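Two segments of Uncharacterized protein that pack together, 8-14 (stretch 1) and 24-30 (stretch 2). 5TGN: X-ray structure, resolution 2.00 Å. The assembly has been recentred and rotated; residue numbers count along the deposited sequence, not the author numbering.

Stretch 1, residues 8-14: DLAREYI
Stretch 2 24-30: GAAALFA

Residues 8-14 form a continuous stretch of helix, phi/psi near -62/-44, with backbone hydrogen bonds such as Tyr-13 N to Leu-9 O at 2.8 Å. Stretch 2 arrives as helix and makes a type I turn from Ala-26 to Phe-29 (Ala-27 -61/-18, Leu-28 -76/-9), closed by Phe-29 N to Ala-26 O at 2.9 Å, and leaves extended at Phe-29 and Ala-30 (phi/psi -103/152 and -60/157). The segments run in opposite senses: Leu-9 CA lies 6.6 Å from Leu-28 CA, and Tyr-13 CA lies 5.5 Å from Ala-25 CA.

Leu-28 covers the most surface. Pointing toward the helix in an m,t rotamer (chi1 -53°, chi2 172°), it sets CD1 3.4 Å from Tyr-13 N and 3.7 Å from Tyr-13 CB, while its CD2 meets Leu-9 CD2 at 4.0 Å. Branched and apolar, leucine can touch successive helical turns at once. Leu-9 is also m,t; Glu-12 (chi1 t, chi2 p) lends its aliphatic CG, 4.0 Å from Leu-28 CD2.

Tyr-13, chi1 173° and chi2 88°, brings CD1 4.2 Å from Ala-25 CB, whose methyl points toward the helix and packs beside the ring. The same CD1 lies 3.9 Å from Phe-29 CE2, at the edge of the phenylalanine ring (chi1 -71°, chi2 -108°); both aromatics are buried, offering broad apolar carbon surfaces. No hydrogen bond crosses the interface; apolar packing dominates.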

ATOM      1  N   ASP A   8      19.480 -18.221   0.683  1.00 30.40           N
ATOM      2  CA  ASP A   8      19.825 -17.949   2.079  1.00 29.35           C
ATOM      3  C   ASP A   8      19.460 -16.528   2.479  1.00 27.18           C
ATOM      4  O   ASP A   8      18.948 -16.305   3.582  1.00 27.07           O
ATOM      5  CB  ASP A   8      21.320 -18.163   2.317  1.00 34.90           C
ATOM      6  CG  ASP A   8      21.765 -19.608   2.052  1.00 44.07           C
ATOM      7  OD1 ASP A   8      20.939 -20.540   2.214  1.00 40.29           O
ATOM      8  OD2 ASP A   8      22.946 -19.795   1.686  1.00 48.17           O
ATOM      9  N   LEU A   9      19.776 -15.545   1.618  1.00 26.39           N
ATOM     10  CA  LEU A   9      19.417 -14.160   1.909  1.00 24.33           C
ATOM     11  C   LEU A   9      17.905 -14.018   2.044  1.00 22.76           C
ATOM     12  O   LEU A   9      17.410 -13.351   2.963  1.00 26.03           O
ATOM     13  CB  LEU A   9      19.946 -13.224   0.814  1.00 25.10           C
ATOM     14  CG  LEU A   9      21.463 -13.057   0.717  1.00 28.87           C
ATOM     15  CD1 LEU A   9      21.867 -12.320  -0.558  1.00 30.38           C
ATOM     16  CD2 LEU A   9      22.003 -12.339   1.944  1.00 30.12           C
ATOM     17  N   ALA A  10      17.155 -14.641   1.131  1.00 23.04           N
ATOM     18  CA  ALA A  10      15.702 -14.517   1.161  1.00 17.97           C
ATOM     19  C   ALA A  10      15.132 -15.107   2.450  1.00 19.74           C
ATOM     20  O   ALA A  10      14.306 -14.477   3.118  1.00 21.92           O
ATOM     21  CB  ALA A  10      15.094 -15.200  -0.070  1.00 19.74           C
ATOM     22  N   ARG A  11      15.555 -16.326   2.812  1.00 20.72           N
ATOM     23  CA  ARG A  11      15.052 -16.938   4.040  1.00 22.98           C
ATOM     24  C   ARG A  11      15.438 -16.115   5.268  1.00 25.55           C
ATOM     25  O   ARG A  11      14.661 -16.005   6.227  1.00 22.01           O
ATOM     26  CB  ARG A  11      15.588 -18.368   4.193  1.00 28.20           C
ATOM     27  CG  ARG A  11      15.061 -19.412   3.187  1.00 33.09           C
ATOM     28  CD  ARG A  11      15.978 -20.665   3.232  1.00 41.63           C
ATOM     29  NE  ARG A  11      15.576 -21.686   2.269  1.00 41.19           N
ATOM     30  CZ  ARG A  11      16.370 -22.643   1.807  1.00 42.97           C
ATOM     31  NH1 ARG A  11      17.628 -22.716   2.210  1.00 44.44           N
ATOM     32  NH2 ARG A  11      15.904 -23.515   0.923  1.00 43.84           N
ATOM     33  N   GLU A  12      16.668 -15.591   5.290  1.00 22.02           N
ATOM     34  CA  GLU A  12      17.090 -14.787   6.429  1.00 22.86           C
ATOM     35  C   GLU A  12      16.295 -13.487   6.507  1.00 20.49           C
ATOM     36  O   GLU A  12      16.015 -12.994   7.605  1.00 20.97           O
ATOM     37  CB  GLU A  12      18.589 -14.483   6.354  1.00 25.01           C
ATOM     38  CG  GLU A  12      19.112 -13.777   7.596  1.00 33.95           C
ATOM     39  CD  GLU A  12      18.996 -14.643   8.850  1.00 40.05           C
ATOM     40  OE1 GLU A  12      18.863 -15.886   8.719  1.00 42.46           O
ATOM     41  OE2 GLU A  12      19.019 -14.082   9.967  1.00 41.23           O
ATOM     42  N   TYR A  13      15.961 -12.900   5.357  1.00 18.79           N
ATOM     43  CA  TYR A  13      15.128 -11.702   5.358  1.00 17.05           C
ATOM     44  C   TYR A  13      13.813 -11.982   6.067  1.00 16.10           C
ATOM     45  O   TYR A  13      13.426 -11.265   6.988  1.00 16.33           O
ATOM     46  CB  TYR A  13      14.885 -11.210   3.920  1.00 15.22           C
ATOM     47  CG  TYR A  13      13.883 -10.057   3.908  1.00 17.82           C
ATOM     48  CD1 TYR A  13      14.309  -8.736   4.052  1.00 19.02           C
ATOM     49  CD2 TYR A  13      12.508 -10.298   3.833  1.00 20.68           C
ATOM     50  CE1 TYR A  13      13.391  -7.679   4.078  1.00 21.68           C
ATOM     51  CE2 TYR A  13      11.585  -9.245   3.847  1.00 17.54           C
ATOM     52  CZ  TYR A  13      12.041  -7.950   3.980  1.00 20.93           C
ATOM     53  OH  TYR A  13      11.130  -6.914   4.028  1.00 23.10           O
ATOM     54  N   ILE A  14      13.150 -13.080   5.703  1.00 20.55           N
ATOM     55  CA  ILE A  14      11.908 -13.445   6.382  1.00 18.99           C
ATOM     56  C   ILE A  14      12.147 -13.647   7.876  1.00 21.68           C
ATOM     57  O   ILE A  14      11.330 -13.248   8.712  1.00 19.41           O
ATOM     58  CB  ILE A  14      11.297 -14.710   5.741  1.00 22.70           C
ATOM     59  CG1 ILE A  14      10.995 -14.485   4.263  1.00 20.62           C
ATOM     60  CG2 ILE A  14      10.003 -15.138   6.497  1.00 17.93           C
ATOM     61  CD1 ILE A  14       9.887 -13.396   4.017  1.00 19.64           C
ATOM     62  N   GLY A  24      18.979  -5.977  11.232  1.00 20.23           N
ATOM     63  CA  GLY A  24      19.486  -7.224  10.701  1.00 22.19           C
ATOM     64  C   GLY A  24      18.967  -7.467   9.303  1.00 20.22           C
ATOM     65  O   GLY A  24      19.681  -7.994   8.451  1.00 22.56           O
ATOM     66  N   ALA A  25      17.733  -7.049   9.032  1.00 18.86           N
ATOM     67  CA  ALA A  25      17.225  -7.197   7.673  1.00 19.03           C
ATOM     68  C   ALA A  25      17.935  -6.248   6.718  1.00 18.93           C
ATOM     69  O   ALA A  25      18.290  -6.639   5.600  1.00 19.52           O
ATOM     70  CB  ALA A  25      15.714  -6.978   7.652  1.00 19.39           C
ATOM     71  N   ALA A  26      18.161  -5.000   7.142  1.00 16.20           N
ATOM     72  CA  ALA A  26      18.865  -4.043   6.293  1.00 18.54           C
ATOM     73  C   ALA A  26      20.272  -4.518   5.944  1.00 24.95           C
ATOM     74  O   ALA A  26      20.740  -4.308   4.817  1.00 22.87           O
ATOM     75  CB  ALA A  26      18.934  -2.674   6.981  1.00 18.42           C
ATOM     76  N   ALA A  27      20.965  -5.171   6.889  1.00 21.89           N
ATOM     77  CA  ALA A  27      22.311  -5.686   6.612  1.00 19.76           C
ATOM     78  C   ALA A  27      22.336  -6.709   5.479  1.00 24.46           C
ATOM     79  O   ALA A  27      23.414  -6.973   4.925  1.00 21.52           O
ATOM     80  CB  ALA A  27      22.932  -6.325   7.873  1.00 23.23           C
ATOM     81  N   LEU A  28      21.187  -7.297   5.117  1.00 17.54           N
ATOM     82  CA  LEU A  28      21.153  -8.183   3.960  1.00 14.31           C
ATOM     83  C   LEU A  28      21.176  -7.449   2.630  1.00 16.81           C
ATOM     84  O   LEU A  28      21.311  -8.099   1.586  1.00 19.79           O
ATOM     85  CB  LEU A  28      19.906  -9.059   3.985  1.00 14.56           C
ATOM     86  CG  LEU A  28      19.706  -9.834   5.276  1.00 20.65           C
ATOM     87  CD1 LEU A  28      18.327 -10.479   5.195  1.00 20.01           C
ATOM     88  CD2 LEU A  28      20.829 -10.885   5.484  1.00 26.47           C
ATOM     89  N   PHE A  29      21.045  -6.135   2.618  1.00 19.45           N
ATOM     90  CA  PHE A  29      20.946  -5.393   1.368  1.00 15.80           C
ATOM     91  C   PHE A  29      22.274  -4.711   1.037  1.00 18.64           C
ATOM     92  O   PHE A  29      23.052  -4.362   1.929  1.00 18.05           O
ATOM     93  CB  PHE A  29      19.845  -4.329   1.447  1.00 20.17           C
ATOM     94  CG  PHE A  29      18.462  -4.885   1.446  1.00 18.79           C
ATOM     95  CD1 PHE A  29      17.641  -4.742   0.335  1.00 14.61           C
ATOM     96  CD2 PHE A  29      17.960  -5.520   2.570  1.00 13.22           C
ATOM     97  CE1 PHE A  29      16.320  -5.229   0.335  1.00 15.95           C
ATOM     98  CE2 PHE A  29      16.631  -6.027   2.589  1.00 15.59           C
ATOM     99  CZ  PHE A  29      15.810  -5.889   1.463  1.00 14.47           C
ATOM    100  N   ALA A  30      22.513  -4.521  -0.259  1.00 19.58           N
ATOM    101  CA  ALA A  30      23.565  -3.619  -0.711  1.00 24.59           C
ATOM    102  C   ALA A  30      23.300  -2.206  -0.196  1.00 23.62           C
ATOM    103  O   ALA A  30      22.165  -1.822   0.112  1.00 20.21           O
ATOM    104  CB  ALA A  30      23.658  -3.596  -2.243  1.00 22.84           C
TER